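Local coordinates for predicted ATPase of the ABC class (Vibrio vulnificus, PDB 5D6A), which is a predicted ABC-class ATPase that binds the ATP analogue AMP-PNP and probably hydrolyses ATP, though its biological role is unknown, at residues A[207-212]-A[249-254]; A[311-316]-A[331-336]; A[71-76]-A[142-147]. One frame throughout, in Å; residues are numbered along the deposited sequence.

Contact 1 of 3, residues A[207-212]-A[249-254]; sequences VSFVAN and GYVTGL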
loop_
_atom_site.group_PDB
_atom_site.type_symbol
_atom_site.label_atom_id
_atom_site.label_comp_id
_atom_site.label_asym_id
_atom_site.label_seq_id
_atom_site.Cartn_x
_atom_site.Cartn_y
_atom_site.Cartn_z
ATOM N N VAL A 207 21.590 18.782 10.618
ATOM C CA VAL A 207 21.027 17.884 9.598
ATOM C C VAL A 207 19.572 18.241 9.302
ATOM O O VAL A 207 19.004 17.765 8.322
ATOM C CB VAL A 207 21.119 16.394 9.992
ATOM C CG1 VAL A 207 22.571 15.982 10.109
ATOM C CG2 VAL A 207 20.371 16.105 11.286
ATOM N N SER A 208 18.979 19.073 10.157
ATOM C CA SER A 208 17.596 19.508 9.979
ATOM C C SER A 208 17.321 20.746 10.833
ATOM O O SER A 208 18.003 20.989 11.829
ATOM C CB SER A 208 16.623 18.383 10.347
ATOM O OG SER A 208 15.285 18.744 10.044
ATOM N N PHE A 209 16.317 21.521 10.431
ATOM C CA PHE A 209 15.945 22.741 11.138
ATOM C C PHE A 209 14.433 22.968 11.118
ATOM O O PHE A 209 13.839 23.110 10.051
ATOM C CB PHE A 209 16.656 23.940 10.513
ATOM C CG PHE A 209 16.218 25.265 11.069
ATOM C CD1 PHE A 209 16.756 25.751 12.253
ATOM C CD2 PHE A 209 15.277 26.035 10.400
ATOM C CE1 PHE A 209 16.356 26.974 12.764
ATOM C CE2 PHE A 209 14.874 27.259 10.904
ATOM C CZ PHE A 209 15.414 27.730 12.088
ATOM N N VAL A 210 13.828 23.008 12.305
ATOM C CA VAL A 210 12.388 23.229 12.447
ATOM C C VAL A 210 12.151 24.614 13.039
ATOM O O VAL A 210 12.285 24.815 14.248
ATOM C CB VAL A 210 11.734 22.169 13.356
ATOM C CG1 VAL A 210 10.234 22.400 13.454
ATOM C CG2 VAL A 210 12.016 20.770 12.832
ATOM N N ALA A 211 11.794 25.563 12.183
ATOM C CA ALA A 211 11.553 26.939 12.606
ATOM C C ALA A 211 10.412 27.054 13.620
ATOM O O ALA A 211 9.435 26.306 13.556
ATOM C CB ALA A 211 11.252 27.805 11.390
ATOM N N ASN A 212 10.548 27.987 14.560
ATOM C CA ASN A 212 9.491 28.233 15.540
ATOM C C ASN A 212 8.289 28.845 14.832
ATOM O O ASN A 212 8.443 29.728 13.989
ATOM C CB ASN A 212 9.967 29.163 16.666
ATOM C CG ASN A 212 10.920 28.481 17.633
ATOM O OD1 ASN A 212 11.042 27.257 17.651
ATOM N ND2 ASN A 212 11.585 29.275 18.461
ATOM N N GLY A 249 14.676 37.039 6.526
ATOM C CA GLY A 249 15.686 37.519 7.463
ATOM C C GLY A 249 16.033 36.441 8.470
ATOM O O GLY A 249 16.126 35.264 8.119
ATOM N N TYR A 250 16.215 36.838 9.726
ATOM C CA TYR A 250 16.559 35.890 10.783
ATOM C C TYR A 250 15.355 35.042 11.205
ATOM O O TYR A 250 14.269 35.569 11.442
ATOM C CB TYR A 250 17.131 36.624 11.996
ATOM C CG TYR A 250 18.400 37.393 11.700
ATOM C CD1 TYR A 250 19.643 36.762 11.734
ATOM C CD2 TYR A 250 18.361 38.748 11.389
ATOM C CE1 TYR A 250 20.808 37.460 11.464
ATOM C CE2 TYR A 250 19.521 39.453 11.116
ATOM C CZ TYR A 250 20.741 38.806 11.155
ATOM O OH TYR A 250 21.892 39.504 10.889
ATOM N N VAL A 251 15.563 33.728 11.288
ATOM C CA VAL A 251 14.515 32.794 11.706
ATOM C C VAL A 251 15.047 31.873 12.800
ATOM O O VAL A 251 16.043 31.173 12.608
ATOM C CB VAL A 251 13.976 31.944 10.528
ATOM C CG1 VAL A 251 13.323 32.836 9.485
ATOM C CG2 VAL A 251 15.077 31.102 9.896
ATOM N N THR A 252 14.380 31.889 13.952
ATOM C CA THR A 252 14.774 31.066 15.090
ATOM C C THR A 252 13.947 29.786 15.135
ATOM O O THR A 252 12.743 29.807 14.870
ATOM C CB THR A 252 14.605 31.840 16.410
ATOM O OG1 THR A 252 15.434 33.010 16.387
ATOM C CG2 THR A 252 14.989 30.976 17.603
ATOM N N GLY A 253 14.597 28.675 15.470
ATOM C CA GLY A 253 13.917 27.386 15.551
ATOM C C GLY A 253 14.783 26.277 16.116
ATOM O O GLY A 253 15.889 26.521 16.603
ATOM N N LEU A 254 14.267 25.053 16.055
ATOM C CA LEU A 254 14.985 23.882 16.542
ATOM C C LEU A 254 16.076 23.474 15.569
ATOM O O LEU A 254 15.806 23.228 14.393
ATOM C CB LEU A 254 14.035 22.698 16.710
ATOM C CG LEU A 254 14.717 21.365 17.038
ATOM C CD1 LEU A 254 15.392 21.437 18.398
ATOM C CD2 LEU A 254 13.729 20.210 16.988
#
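V210 and L254 form an antiparallel hydrogen-bonded pair where strands 206-211 and 249-257 meet. V210 N gives its hydrogen to L254 O at 2.9 Å, lying in the carbonyl plane, while L254 N reaches V210 O at 2.7 Å from above the plane of V210's own carbonyl. A third backbone bond, N212 N to T252 O (2.9 Å, nearly straight at 168°), lands on a lone pair. F209 CA adds a C-H···O contact to L254 O at 3.3 Å.

Apolar contacts complete the pairing. V210 and L254 share one face of the sheet, touching through CB and CB at 4.1 Å and resting on F233. The F209 ring, its CG anti to the backbone N (chi1 173°), reaches across to the backbone of 251-253, which it meets obliquely, bringing CE2 to 4.0 Å from V251 CG2 and CZ to 3.6 Å from G253 N. G253 suits this crossing: a CB there would collide with A211, V210 O and the ring.

N212, where strand 206-211 gives out, lays its CB and amide beside T252 O, and its OD1 accepts from A235 N. Backbone polarity is thus paired off inside a largely hydrophobic setting, and glycine at 253 permits the close approach.

Contact 2 of 3, residues A[311-316]-A[331-336]; sequences VHHLNL and DFTTQD. With ANP (phosphoaminophosphonic acid-adenylate ester), chain C.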
loop_
_atom_site.group_PDB
_atom_site.type_symbol
_atom_site.label_atom_id
_atom_site.label_comp_id
_atom_site.label_asym_id
_atom_site.label_seq_id
_atom_site.Cartn_x
_atom_site.Cartn_y
_atom_site.Cartn_z
ATOM N N VAL A 311 16.414 -8.466 -2.877
ATOM C CA VAL A 311 17.696 -7.840 -2.549
ATOM C C VAL A 311 18.729 -8.444 -3.482
ATOM O O VAL A 311 18.775 -9.663 -3.638
ATOM C CB VAL A 311 18.103 -8.100 -1.086
ATOM C CG1 VAL A 311 19.464 -7.482 -0.789
ATOM C CG2 VAL A 311 17.044 -7.554 -0.139
ATOM N N HIS A 312 19.558 -7.604 -4.097
ATOM C CA HIS A 312 20.536 -8.090 -5.075
ATOM C C HIS A 312 22.011 -7.997 -4.673
ATOM O O HIS A 312 22.541 -6.910 -4.457
ATOM C CB HIS A 312 20.351 -7.348 -6.398
ATOM C CG HIS A 312 18.995 -7.522 -7.008
ATOM N ND1 HIS A 312 18.605 -8.687 -7.634
ATOM C CD2 HIS A 312 17.954 -6.665 -7.125
ATOM C CE1 HIS A 312 17.376 -8.545 -8.095
ATOM N NE2 HIS A 312 16.958 -7.327 -7.800
ATOM N N HIS A 313 22.656 -9.160 -4.595
ATOM C CA HIS A 313 24.083 -9.276 -4.304
ATOM C C HIS A 313 24.639 -8.168 -3.411
ATOM O O HIS A 313 25.643 -7.531 -3.740
ATOM C CB HIS A 313 24.841 -9.326 -5.630
ATOM C CG HIS A 313 24.397 -10.444 -6.518
ATOM N ND1 HIS A 313 24.936 -11.710 -6.446
ATOM C CD2 HIS A 313 23.440 -10.496 -7.474
ATOM C CE1 HIS A 313 24.342 -12.490 -7.332
ATOM N NE2 HIS A 313 23.429 -11.778 -7.967
ATOM N N LEU A 314 23.985 -7.972 -2.271
ATOM C CA LEU A 314 24.357 -6.942 -1.315
ATOM C C LEU A 314 25.148 -7.552 -0.163
ATOM O O LEU A 314 24.841 -8.658 0.285
ATOM C CB LEU A 314 23.088 -6.281 -0.781
ATOM C CG LEU A 314 23.213 -5.057 0.121
ATOM C CD1 LEU A 314 23.887 -3.909 -0.617
ATOM C CD2 LEU A 314 21.833 -4.638 0.602
ATOM N N ASN A 315 26.162 -6.827 0.308
ATOM C CA ASN A 315 27.007 -7.282 1.414
ATOM C C ASN A 315 26.432 -6.797 2.738
ATOM O O ASN A 315 26.401 -5.597 3.002
ATOM C CB ASN A 315 28.440 -6.763 1.231
ATOM C CG ASN A 315 29.412 -7.305 2.277
ATOM O OD1 ASN A 315 29.013 -7.802 3.328
ATOM N ND2 ASN A 315 30.700 -7.204 1.984
ATOM N N LEU A 316 25.986 -7.735 3.570
ATOM C CA LEU A 316 25.398 -7.401 4.862
ATOM C C LEU A 316 26.266 -7.870 6.033
ATOM O O LEU A 316 25.776 -8.021 7.154
ATOM C CB LEU A 316 24.006 -8.025 4.962
ATOM C CG LEU A 316 23.054 -7.673 3.815
ATOM C CD1 LEU A 316 21.706 -8.359 3.996
ATOM C CD2 LEU A 316 22.872 -6.168 3.706
ATOM N N ASP A 331 27.408 -11.540 0.055
ATOM C CA ASP A 331 26.821 -11.526 -1.282
ATOM C C ASP A 331 25.383 -12.035 -1.168
ATOM O O ASP A 331 24.995 -13.013 -1.813
ATOM C CB ASP A 331 27.657 -12.422 -2.207
ATOM C CG ASP A 331 27.194 -12.389 -3.658
ATOM O OD1 ASP A 331 26.539 -11.413 -4.075
ATOM O OD2 ASP A 331 27.511 -13.349 -4.389
ATOM N N PHE A 332 24.597 -11.353 -0.338
ATOM C CA PHE A 332 23.210 -11.744 -0.078
ATOM C C PHE A 332 22.251 -11.376 -1.215
ATOM O O PHE A 332 22.210 -10.231 -1.665
ATOM C CB PHE A 332 22.734 -11.133 1.248
ATOM C CG PHE A 332 21.321 -11.494 1.608
ATOM C CD1 PHE A 332 21.024 -12.743 2.133
ATOM C CD2 PHE A 332 20.288 -10.580 1.432
ATOM C CE1 PHE A 332 19.722 -13.082 2.464
ATOM C CE2 PHE A 332 18.986 -10.913 1.760
ATOM C CZ PHE A 332 18.703 -12.165 2.278
ATOM N N THR A 333 21.476 -12.368 -1.655
ATOM C CA THR A 333 20.508 -12.207 -2.736
ATOM C C THR A 333 19.237 -12.994 -2.415
ATOM O O THR A 333 19.313 -14.108 -1.904
ATOM C CB THR A 333 21.087 -12.709 -4.077
ATOM O OG1 THR A 333 22.270 -11.967 -4.400
ATOM C CG2 THR A 333 20.076 -12.558 -5.206
ATOM N N THR A 334 18.075 -12.412 -2.715
ATOM C CA THR A 334 16.788 -13.071 -2.460
ATOM C C THR A 334 15.625 -12.370 -3.169
ATOM O O THR A 334 15.763 -11.241 -3.634
ATOM C CB THR A 334 16.476 -13.129 -0.951
ATOM O OG1 THR A 334 15.269 -13.869 -0.731
ATOM C CG2 THR A 334 16.322 -11.732 -0.377
ATOM N N GLN A 335 14.488 -13.060 -3.244
ATOM C CA GLN A 335 13.266 -12.536 -3.863
ATOM C C GLN A 335 12.120 -12.408 -2.849
ATOM O O GLN A 335 11.000 -12.044 -3.210
ATOM C CB GLN A 335 12.844 -13.434 -5.032
ATOM C CG GLN A 335 13.718 -13.297 -6.272
ATOM C CD GLN A 335 13.513 -11.969 -6.990
ATOM O OE1 GLN A 335 12.407 -11.427 -7.012
ATOM N NE2 GLN A 335 14.576 -11.450 -7.594
ATOM N N ASP A 336 12.411 -12.700 -1.584
ATOM C CA ASP A 336 11.419 -12.621 -0.514
ATOM C C ASP A 336 12.169 -12.393 0.801
ATOM O O ASP A 336 12.382 -13.318 1.582
ATOM C CB ASP A 336 10.597 -13.911 -0.475
ATOM C CG ASP A 336 9.399 -13.825 0.456
ATOM O OD1 ASP A 336 9.353 -12.920 1.315
ATOM O OD2 ASP A 336 8.495 -14.676 0.327
HETATM P PG ANP C . 10.374 -12.309 10.445
HETATM O O1G ANP C . 9.153 -12.980 11.020
HETATM O O2G ANP C . 10.082 -10.980 9.784
HETATM O O3G ANP C . 11.532 -12.291 11.413
HETATM P PB ANP C . 12.151 -14.528 9.296
HETATM O O1B ANP C . 11.752 -15.517 10.349
HETATM O O2B ANP C . 13.432 -13.755 9.510
HETATM N N3B ANP C . 10.861 -13.350 9.117
HETATM P PA ANP C . 11.253 -15.319 6.741
HETATM O O1A ANP C . 10.299 -16.478 6.844
HETATM O O2A ANP C . 10.695 -13.920 6.651
HETATM O O3A ANP C . 12.317 -15.389 7.945
HETATM O "O5'" ANP C . 12.194 -15.538 5.461
HETATM C "C5'" ANP C . 12.890 -16.762 5.273
HETATM C "C4'" ANP C . 13.224 -16.949 3.800
HETATM O "O4'" ANP C . 13.421 -18.343 3.549
HETATM C "C3'" ANP C . 12.110 -16.493 2.867
HETATM O "O3'" ANP C . 12.669 -15.910 1.680
HETATM C "C2'" ANP C . 11.344 -17.757 2.547
HETATM O "O2'" ANP C . 10.820 -17.739 1.215
HETATM C "C1'" ANP C . 12.365 -18.873 2.746
HETATM N N9 ANP C . 11.770 -20.054 3.416
HETATM C C8 ANP C . 10.977 -20.053 4.510
HETATM N N7 ANP C . 10.618 -21.321 4.837
HETATM C C5 ANP C . 11.189 -22.152 3.946
HETATM C C6 ANP C . 11.221 -23.614 3.713
HETATM N N6 ANP C . 10.549 -24.459 4.526
HETATM N N1 ANP C . 11.942 -24.073 2.664
HETATM C C2 ANP C . 12.620 -23.242 1.843
HETATM N N3 ANP C . 12.627 -21.902 2.006
HETATM C C4 ANP C . 11.947 -21.312 3.017
#
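H313 and D331 stand side by side, pointing the same way, and ND1 of H313 donates to OD1 of D331 at 2.9 Å. The oxygen lies close to the ring plane and is met on its syn side, so the bond limits rotation of the imidazole; the carboxylate would probably favour a positive charge on it. H313 chi1 of -57° sets CG beside its backbone N, which lets T333 OG1 sit 3.3 Å above the centre of the ring. The same hydroxyl oxygen accepts from H313 N at 2.8 Å.

On the other face F332, its CG anti to the backbone N (chi1 -179°), gathers both aliphatic side chains at the CD2 corner of its ring: V311 CG1 at the edge (3.9 Å), L316 CD1 obliquely (3.7 Å). Backbone bonds pair V311 with T334 and L314 with F332; two residues, H313 in the left-handed region and L314, stand opposite the single F332, a G1 beta bulge. T334 OG1 closes an ST turn by accepting from D336 N, and D336 O receives ANP O3' at 2.6 Å.

L314 and F332 pack on helix 339-352, while the F332 ring meets F268 of the second subunit edge to face, placing this antiparallel pair at the subunit interface.

Contact 3 of 3, residues A[71-76]-A[142-147]; sequences SRFRAF and FRVNLP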
loop_
_atom_site.group_PDB
_atom_site.type_symbol
_atom_site.label_atom_id
_atom_site.label_comp_id
_atom_site.label_asym_id
_atom_site.label_seq_id
_atom_site.Cartn_x
_atom_site.Cartn_y
_atom_site.Cartn_z
ATOM N N SER A 71 -4.610 13.798 -24.454
ATOM C CA SER A 71 -3.586 14.151 -25.430
ATOM C C SER A 71 -2.608 15.151 -24.833
ATOM O O SER A 71 -3.014 16.081 -24.138
ATOM C CB SER A 71 -4.220 14.745 -26.688
ATOM O OG SER A 71 -5.059 13.805 -27.328
ATOM N N ARG A 72 -1.323 14.954 -25.120
ATOM C CA ARG A 72 -0.267 15.817 -24.600
ATOM C C ARG A 72 -0.022 17.031 -25.497
ATOM O O ARG A 72 0.075 16.907 -26.721
ATOM C CB ARG A 72 1.034 15.030 -24.456
ATOM C CG ARG A 72 0.946 13.801 -23.565
ATOM C CD ARG A 72 2.313 13.156 -23.437
ATOM N NE ARG A 72 2.313 11.938 -22.626
ATOM C CZ ARG A 72 2.427 11.897 -21.297
ATOM N NH1 ARG A 72 2.524 13.014 -20.581
ATOM N NH2 ARG A 72 2.428 10.725 -20.676
ATOM N N PHE A 73 0.076 18.200 -24.864
ATOM C CA PHE A 73 0.320 19.473 -25.540
ATOM C C PHE A 73 1.495 20.201 -24.892
ATOM O O PHE A 73 1.834 19.943 -23.739
ATOM C CB PHE A 73 -0.917 20.374 -25.441
ATOM C CG PHE A 73 -2.012 20.037 -26.414
ATOM C CD1 PHE A 73 -2.679 18.820 -26.351
ATOM C CD2 PHE A 73 -2.421 20.972 -27.358
ATOM C CE1 PHE A 73 -3.699 18.527 -27.242
ATOM C CE2 PHE A 73 -3.446 20.686 -28.245
ATOM C CZ PHE A 73 -4.087 19.462 -28.187
ATOM N N ARG A 74 2.115 21.104 -25.644
ATOM C CA ARG A 74 3.211 21.925 -25.136
ATOM C C ARG A 74 3.111 23.299 -25.766
ATOM O O ARG A 74 2.666 23.431 -26.903
ATOM C CB ARG A 74 4.583 21.318 -25.441
ATOM C CG ARG A 74 4.826 19.964 -24.797
ATOM C CD ARG A 74 6.250 19.469 -24.999
ATOM N NE ARG A 74 6.608 19.322 -26.413
ATOM C CZ ARG A 74 7.304 20.206 -27.130
ATOM N NH1 ARG A 74 7.770 21.327 -26.587
ATOM N NH2 ARG A 74 7.554 19.953 -28.408
ATOM N N ALA A 75 3.516 24.322 -25.024
ATOM C CA ALA A 75 3.469 25.691 -25.523
ATOM C C ALA A 75 4.742 26.424 -25.140
ATOM O O ALA A 75 5.225 26.291 -24.018
ATOM C CB ALA A 75 2.255 26.415 -24.970
ATOM N N PHE A 76 5.274 27.206 -26.073
ATOM C CA PHE A 76 6.502 27.952 -25.831
ATOM C C PHE A 76 6.302 29.454 -25.976
ATOM O O PHE A 76 5.613 29.907 -26.885
ATOM C CB PHE A 76 7.597 27.478 -26.788
ATOM C CG PHE A 76 8.843 28.308 -26.732
ATOM C CD1 PHE A 76 9.777 28.111 -25.725
ATOM C CD2 PHE A 76 9.082 29.290 -27.684
ATOM C CE1 PHE A 76 10.925 28.879 -25.667
ATOM C CE2 PHE A 76 10.227 30.062 -27.633
ATOM C CZ PHE A 76 11.151 29.854 -26.624
ATOM N N PHE A 142 1.299 20.284 -20.745
ATOM C CA PHE A 142 0.019 19.919 -20.159
ATOM C C PHE A 142 -0.758 18.973 -21.067
ATOM O O PHE A 142 -0.303 18.633 -22.160
ATOM C CB PHE A 142 -0.792 21.199 -19.912
ATOM C CG PHE A 142 -0.888 22.088 -21.116
ATOM C CD1 PHE A 142 0.084 23.046 -21.361
ATOM C CD2 PHE A 142 -1.935 21.954 -22.015
ATOM C CE1 PHE A 142 0.011 23.862 -22.476
ATOM C CE2 PHE A 142 -2.016 22.766 -23.132
ATOM C CZ PHE A 142 -1.040 23.721 -23.363
ATOM N N ARG A 143 -1.931 18.551 -20.602
ATOM C CA ARG A 143 -2.790 17.648 -21.362
ATOM C C ARG A 143 -4.085 18.335 -21.787
ATOM O O ARG A 143 -4.508 19.317 -21.178
ATOM C CB ARG A 143 -3.131 16.419 -20.525
ATOM C CG ARG A 143 -1.944 15.557 -20.133
ATOM C CD ARG A 143 -2.421 14.419 -19.247
ATOM N NE ARG A 143 -1.369 13.468 -18.886
ATOM C CZ ARG A 143 -1.063 12.364 -19.572
ATOM N NH1 ARG A 143 -1.716 12.043 -20.689
ATOM N NH2 ARG A 143 -0.089 11.572 -19.136
ATOM N N VAL A 144 -4.700 17.809 -22.843
ATOM C CA VAL A 144 -5.968 18.326 -23.356
ATOM C C VAL A 144 -6.848 17.149 -23.770
ATOM O O VAL A 144 -6.563 16.472 -24.756
ATOM C CB VAL A 144 -5.772 19.264 -24.566
ATOM C CG1 VAL A 144 -7.117 19.697 -25.141
ATOM C CG2 VAL A 144 -4.940 20.477 -24.174
ATOM N N ASN A 145 -7.908 16.904 -23.009
ATOM C CA ASN A 145 -8.822 15.813 -23.306
ATOM C C ASN A 145 -9.721 16.206 -24.481
ATOM O O ASN A 145 -10.689 16.947 -24.316
ATOM C CB ASN A 145 -9.655 15.470 -22.067
ATOM C CG ASN A 145 -10.481 14.212 -22.245
ATOM O OD1 ASN A 145 -10.462 13.581 -23.300
ATOM N ND2 ASN A 145 -11.205 13.836 -21.202
ATOM N N LEU A 146 -9.383 15.705 -25.668
ATOM C CA LEU A 146 -10.131 16.017 -26.888
ATOM C C LEU A 146 -11.557 15.450 -26.836
ATOM O O LEU A 146 -11.741 14.259 -26.582
ATOM C CB LEU A 146 -9.378 15.488 -28.113
ATOM C CG LEU A 146 -7.961 16.048 -28.303
ATOM C CD1 LEU A 146 -7.259 15.367 -29.465
ATOM C CD2 LEU A 146 -7.987 17.556 -28.508
ATOM N N PRO A 147 -12.568 16.307 -27.091
ATOM C CA PRO A 147 -13.979 15.925 -27.012
ATOM C C PRO A 147 -14.540 15.210 -28.237
ATOM O O PRO A 147 -13.939 15.224 -29.311
ATOM C CB PRO A 147 -14.678 17.272 -26.849
ATOM C CG PRO A 147 -13.838 18.202 -27.651
ATOM C CD PRO A 147 -12.418 17.713 -27.514
#
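V144 is the bump that covers one face of the F73 ring: its CG2 stands 3.7 Å from the ring centroid, only 18° off the normal, a CH-pi contact, while CB touches CE1 at 3.5 Å. The compact, CB-branched valine thus lays CB and CG2 against the face. On the same side of the sheet F142 packs at the CB of F73; chi1 of 51° tucks its CG between the backbone N and the carbonyl carbon, and from there CE2 presses on F73 CB at 3.5 Å and the ring edge meets A75 CB, whose small size leaves room for it. Beyond V144, L146 turns its CD1 to S71 OG at 3.4 Å; that hydroxyl is bonded to Q63 N.

On the opposite face R72 and R143 run extended side by side, with NH2 of R143 over the face of the R72 guanidinium, 3.1 Å from R72 NH2. D550 probably offsets the like charges, OD1 bridging to R72 and OD2 to R143. Between the faces the strands are antiparallel, held by V144 N to S71 O at 2.7 Å, F73 N to F142 O, F142 N to F73 O, and a weak bond from S71 N to V144 O.

Strand 71-78 lies between strands 56-61 and 137-144 in an antiparallel sheet. F73 also packs on L57 and I59 of strand 56-61, and F142 and A75 rest on helix 155-172.

The three contacts are well separated and never touch: their centres lie about 40 Å (contacts 1 and 2), 42 Å (1 and 3) and 44 Å (2 and 3) apart. Contact 3 belongs to the N-terminal region, whereas contacts 1 and 2 both fall in the P-loop ATPase domain. These two relate to nucleotide in different ways. In contact 1 the side chain of V210 is about 10 Å from a bound ANP. Contact 2 reaches the ribose of an ANP whose other bonds include K271, G270 and F268 of the second subunit, consistent with a nucleotide held between ABC-type subunits. Contact 3 is packing that joins the N-terminal sheet to helix 155-172 and, through D550, to the C-terminal part of the chain.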